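Local coordinates for protein formate dehydrogenase subunit beta (Desulfovibrio gigas, PDB 1H0H) that serves as the electron-transfer subunit of formate dehydrogenase, carrying three [4Fe-4S] clusters in an enzyme that reversibly oxidises formate to carbon dioxide, at residues V19-K22 against Q23-N27; F68-Q71 against C72-C75. All blocks are in the same frame, centred on the assembly; numbering follows the deposited sequence.

Interaction 1 (V19-K22 against Q23-N27); sequences VACK and QWHGN. With SF4 (iron/sulfur cluster), chain M.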
ATOM      1  N   VAL B  19      -8.184 -18.433   8.462  1.00 15.45           N
ATOM      2  CA  VAL B  19      -8.499 -18.627   7.043  1.00 15.28           C
ATOM      3  C   VAL B  19      -7.760 -19.839   6.457  1.00 14.53           C
ATOM      4  O   VAL B  19      -8.355 -20.673   5.773  1.00 14.55           O
ATOM      5  CB  VAL B  19      -8.228 -17.347   6.243  1.00 14.09           C
ATOM      6  CG1 VAL B  19      -8.471 -17.550   4.755  1.00 14.07           C
ATOM      7  CG2 VAL B  19      -9.160 -16.237   6.772  1.00 14.63           C
ATOM      8  N   ALA B  20      -6.490 -19.970   6.782  1.00 14.05           N
ATOM      9  CA  ALA B  20      -5.677 -21.034   6.212  1.00 14.40           C
ATOM     10  C   ALA B  20      -6.239 -22.412   6.548  1.00 14.60           C
ATOM     11  O   ALA B  20      -6.230 -23.298   5.690  1.00 13.95           O
ATOM     12  CB  ALA B  20      -4.194 -20.927   6.680  1.00 14.84           C
ATOM     13  N   CYS B  21      -6.710 -22.579   7.784  1.00 14.44           N
ATOM     14  CA  CYS B  21      -7.292 -23.847   8.224  1.00 15.38           C
ATOM     15  C   CYS B  21      -8.490 -24.137   7.314  1.00 14.06           C
ATOM     16  O   CYS B  21      -8.644 -25.243   6.785  1.00 13.40           O
ATOM     17  CB  CYS B  21      -7.745 -23.766   9.692  1.00 13.90           C
ATOM     18  SG  CYS B  21      -8.381 -25.345  10.300  1.00 16.32           S
ATOM     19  N   LYS B  22      -9.340 -23.139   7.104  1.00 15.70           N
ATOM     20  CA  LYS B  22     -10.514 -23.351   6.268  1.00 15.32           C
ATOM     21  C   LYS B  22     -10.133 -23.682   4.819  1.00 15.76           C
ATOM     22  O   LYS B  22     -10.720 -24.580   4.192  1.00 15.36           O
ATOM     23  CB  LYS B  22     -11.482 -22.142   6.313  1.00 15.77           C
ATOM     24  CG  LYS B  22     -12.102 -21.893   7.707  1.00 16.10           C
ATOM     25  CD  LYS B  22     -13.521 -21.357   7.670  1.00 16.64           C
ATOM     26  CE  LYS B  22     -14.167 -21.380   9.079  1.00 14.90           C
ATOM     27  NZ  LYS B  22     -15.638 -21.092   9.036  1.00 15.99           N
ATOM     28  N   GLN B  23      -9.142 -22.967   4.292  1.00 14.80           N
ATOM     29  CA  GLN B  23      -8.700 -23.175   2.919  1.00 14.27           C
ATOM     30  C   GLN B  23      -8.173 -24.590   2.715  1.00 14.88           C
ATOM     31  O   GLN B  23      -8.518 -25.240   1.720  1.00 14.99           O
ATOM     32  CB  GLN B  23      -7.623 -22.145   2.498  1.00 14.64           C
ATOM     33  CG  GLN B  23      -7.494 -21.991   0.954  1.00 13.06           C
ATOM     34  CD  GLN B  23      -6.595 -23.028   0.277  1.00 13.32           C
ATOM     35  OE1 GLN B  23      -6.707 -23.267  -0.937  1.00 13.39           O
ATOM     36  NE2 GLN B  23      -5.701 -23.613   1.036  1.00 13.50           N
ATOM     37  N   TRP B  24      -7.353 -25.073   3.645  1.00 13.10           N
ATOM     38  CA  TRP B  24      -6.810 -26.412   3.507  1.00 14.30           C
ATOM     39  C   TRP B  24      -7.891 -27.477   3.608  1.00 13.96           C
ATOM     40  O   TRP B  24      -7.935 -28.395   2.803  1.00 14.23           O
ATOM     41  CB  TRP B  24      -5.713 -26.724   4.524  1.00 14.06           C
ATOM     42  CG  TRP B  24      -5.155 -28.110   4.276  1.00 13.99           C
ATOM     43  CD1 TRP B  24      -5.284 -29.205   5.060  1.00 14.34           C
ATOM     44  CD2 TRP B  24      -4.442 -28.529   3.117  1.00 14.82           C
ATOM     45  NE1 TRP B  24      -4.660 -30.290   4.476  1.00 14.33           N
ATOM     46  CE2 TRP B  24      -4.142 -29.899   3.275  1.00 14.61           C
ATOM     47  CE3 TRP B  24      -3.982 -27.869   1.964  1.00 15.96           C
ATOM     48  CZ2 TRP B  24      -3.432 -30.621   2.327  1.00 14.66           C
ATOM     49  CZ3 TRP B  24      -3.273 -28.589   1.013  1.00 16.50           C
ATOM     50  CH2 TRP B  24      -2.999 -29.947   1.205  1.00 16.58           C
ATOM     51  N   HIS B  25      -8.782 -27.339   4.574  1.00 15.23           N
ATOM     52  CA  HIS B  25      -9.781 -28.381   4.785  1.00 16.44           C
ATOM     53  C   HIS B  25     -11.043 -28.237   3.944  1.00 17.67           C
ATOM     54  O   HIS B  25     -11.900 -29.121   3.969  1.00 17.02           O
ATOM     55  CB  HIS B  25     -10.158 -28.434   6.265  1.00 16.83           C
ATOM     56  CG  HIS B  25      -9.006 -28.727   7.166  1.00 18.11           C
ATOM     57  ND1 HIS B  25      -8.065 -27.772   7.511  1.00 18.02           N
ATOM     58  CD2 HIS B  25      -8.622 -29.881   7.765  1.00 16.41           C
ATOM     59  CE1 HIS B  25      -7.182 -28.319   8.334  1.00 18.71           C
ATOM     60  NE2 HIS B  25      -7.487 -29.605   8.482  1.00 18.36           N
ATOM     61  N   GLY B  26     -11.188 -27.121   3.219  1.00 16.69           N
ATOM     62  CA  GLY B  26     -12.419 -26.894   2.498  1.00 16.95           C
ATOM     63  C   GLY B  26     -13.611 -26.561   3.384  1.00 16.83           C
ATOM     64  O   GLY B  26     -14.747 -26.881   3.038  1.00 16.48           O
ATOM     65  N   ASN B  27     -13.374 -25.893   4.512  1.00 16.33           N
ATOM     66  CA  ASN B  27     -14.480 -25.598   5.406  1.00 17.39           C
ATOM     67  C   ASN B  27     -15.173 -24.340   4.931  1.00 16.87           C
ATOM     68  O   ASN B  27     -14.512 -23.373   4.548  1.00 19.80           O
ATOM     69  CB  ASN B  27     -14.003 -25.407   6.859  1.00 16.47           C
ATOM     70  CG  ASN B  27     -13.452 -26.680   7.491  1.00 16.10           C
ATOM     71  OD1 ASN B  27     -13.804 -27.790   7.109  1.00 16.84           O
ATOM     72  ND2 ASN B  27     -12.600 -26.511   8.495  1.00 15.82           N
TER
HETATM   73 FE1  SF4 M1012      -4.526 -27.941  10.860  1.00 19.53          FE
HETATM   74 FE2  SF4 M1012      -4.142 -25.712  12.422  1.00 18.29          FE
HETATM   75 FE3  SF4 M1012      -5.642 -27.843  13.361  1.00 18.26          FE
HETATM   76 FE4  SF4 M1012      -6.611 -26.211  11.364  1.00 17.37          FE
HETATM   77  S1  SF4 M1012      -6.055 -25.624  13.540  1.00 19.88           S
HETATM   78  S2  SF4 M1012      -6.635 -28.503  11.476  1.00 18.20           S
HETATM   79  S3  SF4 M1012      -4.805 -25.655  10.216  1.00 17.26           S
HETATM   80  S4  SF4 M1012      -3.443 -28.011  12.843  1.00 19.87           S
HETATM   81  O   HOH W   1      -4.511 -23.058   3.556  1.00 18.85           O
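The imidazole of H25 meets C21, one turn earlier in helix 16-25, through its edge: ND1 donates to C21 O at 2.7 Å, and that oxygen lies only 7° out of the ring plane. One face of the ring carries CD1 of W24 over its centre, 3.9 Å above the plane. A second edge turns to the [4Fe-4S] cluster, whose FE1 lies in the ring plane, while sulfide S2 sits obliquely 3.2 Å from H25 CE1. With CG set beside its own backbone N (chi1 -60°), the H25 ring folds back along the helix to reach this carbonyl. Beyond the segments, D138 accepts a bond from NE2, so both ring nitrogens have partners, and Y49 meets the ring edge-to-face.

C21 binds FE4 through SG at 2.2 Å, as one of four cysteine ligands of this cluster; C137, C140 and C152 supply the others. Its carbonyl oxygen takes two bonds, because H25 N arrives at 3.0 Å from the opposite face of the carbonyl plane to ND1. Water 1 bridges A20 O, to which it donates, and Q23 NE2, whose amide also bonds to the other protein chain. The helix ends at H25; G26, with positive phi, is the first residue beyond it, and N27 N turns back to K22 O at 3.0 Å.

Since ND1 and NE2 both donate, H25 is probably protonated on both nitrogens; a positive imidazolium so near the sulfides would be expected to stabilise the reduced cluster and could raise its potential.

Interaction 2 (F68-Q71 against C72-C75); sequences FPDQ and CRHC. With SF4 (iron/sulfur cluster), chain N; SF4 (iron/sulfur cluster), chain M.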
ATOM      1  N   PHE B  68      -5.820 -15.063  21.158  1.00 13.99           N
ATOM      2  CA  PHE B  68      -5.714 -16.494  21.435  1.00 14.70           C
ATOM      3  C   PHE B  68      -6.233 -17.281  20.231  1.00 14.21           C
ATOM      4  O   PHE B  68      -7.442 -17.383  20.019  1.00 15.16           O
ATOM      5  CB  PHE B  68      -6.579 -16.801  22.670  1.00 14.88           C
ATOM      6  CG  PHE B  68      -6.236 -18.072  23.366  1.00 15.11           C
ATOM      7  CD1 PHE B  68      -5.213 -18.111  24.313  1.00 15.56           C
ATOM      8  CD2 PHE B  68      -6.960 -19.217  23.132  1.00 15.68           C
ATOM      9  CE1 PHE B  68      -4.897 -19.318  24.993  1.00 16.16           C
ATOM     10  CE2 PHE B  68      -6.643 -20.407  23.788  1.00 17.19           C
ATOM     11  CZ  PHE B  68      -5.619 -20.454  24.718  1.00 15.43           C
ATOM     12  N   PRO B  69      -5.337 -17.827  19.420  1.00 16.76           N
ATOM     13  CA  PRO B  69      -5.732 -18.584  18.212  1.00 15.23           C
ATOM     14  C   PRO B  69      -6.087 -20.021  18.608  1.00 16.56           C
ATOM     15  O   PRO B  69      -5.282 -20.944  18.480  1.00 15.47           O
ATOM     16  CB  PRO B  69      -4.469 -18.578  17.349  1.00 16.57           C
ATOM     17  CG  PRO B  69      -3.359 -18.201  18.219  1.00 17.08           C
ATOM     18  CD  PRO B  69      -3.884 -17.726  19.571  1.00 17.15           C
ATOM     19  N   ASP B  70      -7.335 -20.179  19.031  1.00 16.14           N
ATOM     20  CA  ASP B  70      -7.840 -21.383  19.653  1.00 16.18           C
ATOM     21  C   ASP B  70      -8.025 -22.540  18.667  1.00 15.30           C
ATOM     22  O   ASP B  70      -8.322 -22.333  17.495  1.00 15.27           O
ATOM     23  CB  ASP B  70      -9.155 -21.013  20.343  1.00 17.26           C
ATOM     24  CG  ASP B  70      -9.483 -21.902  21.483  1.00 16.43           C
ATOM     25  OD1 ASP B  70      -8.733 -22.870  21.738  1.00 16.06           O
ATOM     26  OD2 ASP B  70     -10.500 -21.709  22.171  1.00 17.86           O
ATOM     27  N   GLN B  71      -7.775 -23.747  19.149  1.00 15.34           N
ATOM     28  CA  GLN B  71      -7.952 -24.974  18.399  1.00 15.85           C
ATOM     29  C   GLN B  71      -7.861 -26.108  19.435  1.00 15.78           C
ATOM     30  O   GLN B  71      -7.441 -25.888  20.571  1.00 14.25           O
ATOM     31  CB  GLN B  71      -6.840 -25.152  17.350  1.00 16.10           C
ATOM     32  CG  GLN B  71      -5.477 -25.293  17.999  1.00 17.28           C
ATOM     33  CD  GLN B  71      -4.309 -25.538  17.018  1.00 18.57           C
ATOM     34  OE1 GLN B  71      -3.545 -24.622  16.712  1.00 18.57           O
ATOM     35  NE2 GLN B  71      -4.160 -26.779  16.560  1.00 19.59           N
ATOM     36  N   CYS B  72      -8.215 -27.319  19.015  1.00 15.87           N
ATOM     37  CA  CYS B  72      -8.098 -28.503  19.864  1.00 14.60           C
ATOM     38  C   CYS B  72      -6.679 -28.599  20.448  1.00 14.73           C
ATOM     39  O   CYS B  72      -5.707 -28.305  19.756  1.00 15.72           O
ATOM     40  CB  CYS B  72      -8.370 -29.747  19.040  1.00 14.05           C
ATOM     41  SG  CYS B  72      -7.967 -31.281  19.880  1.00 16.46           S
ATOM     42  N   ARG B  73      -6.556 -29.043  21.692  1.00 14.26           N
ATOM     43  CA  ARG B  73      -5.237 -29.126  22.334  1.00 15.69           C
ATOM     44  C   ARG B  73      -4.508 -30.434  22.055  1.00 14.77           C
ATOM     45  O   ARG B  73      -3.384 -30.595  22.467  1.00 16.47           O
ATOM     46  CB  ARG B  73      -5.384 -29.016  23.844  1.00 14.39           C
ATOM     47  CG  ARG B  73      -6.148 -27.788  24.292  1.00 15.25           C
ATOM     48  CD  ARG B  73      -5.478 -26.433  23.970  1.00 13.61           C
ATOM     49  NE  ARG B  73      -6.113 -25.391  24.770  1.00 14.41           N
ATOM     50  CZ  ARG B  73      -7.248 -24.785  24.439  1.00 12.96           C
ATOM     51  NH1 ARG B  73      -7.892 -25.113  23.304  1.00 13.36           N
ATOM     52  NH2 ARG B  73      -7.737 -23.859  25.243  1.00 13.29           N
ATOM     53  N   HIS B  74      -5.193 -31.366  21.409  1.00 14.26           N
ATOM     54  CA  HIS B  74      -4.664 -32.701  21.179  1.00 16.12           C
ATOM     55  C   HIS B  74      -4.098 -33.285  22.468  1.00 16.28           C
ATOM     56  O   HIS B  74      -2.915 -33.642  22.568  1.00 17.76           O
ATOM     57  CB  HIS B  74      -3.702 -32.708  19.992  1.00 15.63           C
ATOM     58  CG  HIS B  74      -4.403 -32.450  18.706  1.00 15.88           C
ATOM     59  ND1 HIS B  74      -5.001 -33.452  17.974  1.00 14.96           N
ATOM     60  CD2 HIS B  74      -4.703 -31.286  18.074  1.00 16.68           C
ATOM     61  CE1 HIS B  74      -5.598 -32.928  16.920  1.00 17.14           C
ATOM     62  NE2 HIS B  74      -5.415 -31.615  16.946  1.00 16.82           N
ATOM     63  N   CYS B  75      -4.983 -33.321  23.461  1.00 15.63           N
ATOM     64  CA  CYS B  75      -4.692 -33.869  24.788  1.00 16.18           C
ATOM     65  C   CYS B  75      -3.929 -35.176  24.732  1.00 16.17           C
ATOM     66  O   CYS B  75      -4.254 -36.079  23.947  1.00 14.13           O
ATOM     67  CB  CYS B  75      -5.998 -34.080  25.545  1.00 15.46           C
ATOM     68  SG  CYS B  75      -6.867 -32.545  25.900  1.00 17.66           S
TER
HETATM   69 FE1  SF4 N1013     -11.062 -31.422  23.835  1.00 17.36          FE
HETATM   70 FE2  SF4 N1013      -9.325 -31.666  21.705  1.00 17.49          FE
HETATM   71 FE3  SF4 N1013      -8.579 -32.522  24.336  1.00 17.77          FE
HETATM   72 FE4  SF4 N1013     -10.508 -33.912  22.927  1.00 17.28          FE
HETATM   73  S1  SF4 N1013      -8.209 -33.738  22.383  1.00 17.91           S
HETATM   74  S2  SF4 N1013     -10.673 -33.334  25.033  1.00 18.19           S
HETATM   75  S3  SF4 N1013     -11.555 -32.155  21.740  1.00 19.34           S
HETATM   76  S4  SF4 N1013      -9.015 -30.308  23.581  1.00 17.78           S
HETATM   77 FE1  SF4 M1012      -4.526 -27.941  10.860  1.00 19.53          FE
HETATM   78 FE2  SF4 M1012      -4.142 -25.712  12.422  1.00 18.29          FE
HETATM   79 FE3  SF4 M1012      -5.642 -27.843  13.361  1.00 18.26          FE
HETATM   80 FE4  SF4 M1012      -6.611 -26.211  11.364  1.00 17.37          FE
HETATM   81  S1  SF4 M1012      -6.055 -25.624  13.540  1.00 19.88           S
HETATM   82  S2  SF4 M1012      -6.635 -28.503  11.476  1.00 18.20           S
HETATM   83  S3  SF4 M1012      -4.805 -25.655  10.216  1.00 17.26           S
HETATM   84  S4  SF4 M1012      -3.443 -28.011  12.843  1.00 19.87           S
HETATM   85  O   HOH W   2     -10.380 -23.478  24.377  1.00 20.89           O
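R73 and D70 are joined by charge where strand 62-70 gives way to the cysteine-bearing loop: R73 NH1 lies 2.9 Å from D70 OD1 in a salt bridge whose hydrogen bond is weak, because its N-H...O angle is only 120°. The carboxylate and guanidinium planes stand 68° apart. The other carboxylate oxygen, OD2, pairs with R53.

Of the remaining polar contacts, R73 NH1 gives a second weak bond to Q71 O, which lies at the guanidinium edge, and D70 OD1 takes a weak one from Q71 N. Water 2 links D70 OD2 and R73 NH2, accepting from NH2. The arginine chain bends at chi2 (-64°), which brings its end back over the preceding residues. Against F68 there is van der Waals contact: NH2 lies near the ring plane at its edge, 3.9 Å from CE2.

Two residues of the loop bind metal. C72 and C75 form the CxxC of a ferredoxin-type cluster motif, with C72 SG 2.3 Å from FE2 and C75 SG bound to FE3; C80 and C120 complete the ligands. H74 N bonds to C72 SG at 3.2 Å, and the H74 ring lays one face beneath that same sulfur.

Q71 turns to a different cluster. Its extended side chain carries NE2 to 3.7 Å from FE3 of the cluster bound by C21, while OE1 accepts from K50.

How the interactions relate
The two contacts come in series along the chain: interaction 1 closes just past the end of helix 16-25, in the first ferredoxin-type region, before interaction 2 opens on strand 62-70, in the 4Fe-4S dicluster region. Their centres lie 16 Å apart and their nearest atoms about 7 Å, so they do not touch. What connects them is a shared cluster, which 19-27 ligates through C21 and 68-75 approaches through Q71. The latter segment then supplies cysteines to another cluster, while P69 borders the remaining one. Segments distant in sequence thus converge on neighbouring redox centres, an arrangement consistent with relaying electrons from cluster to cluster within this electron-transfer subunit.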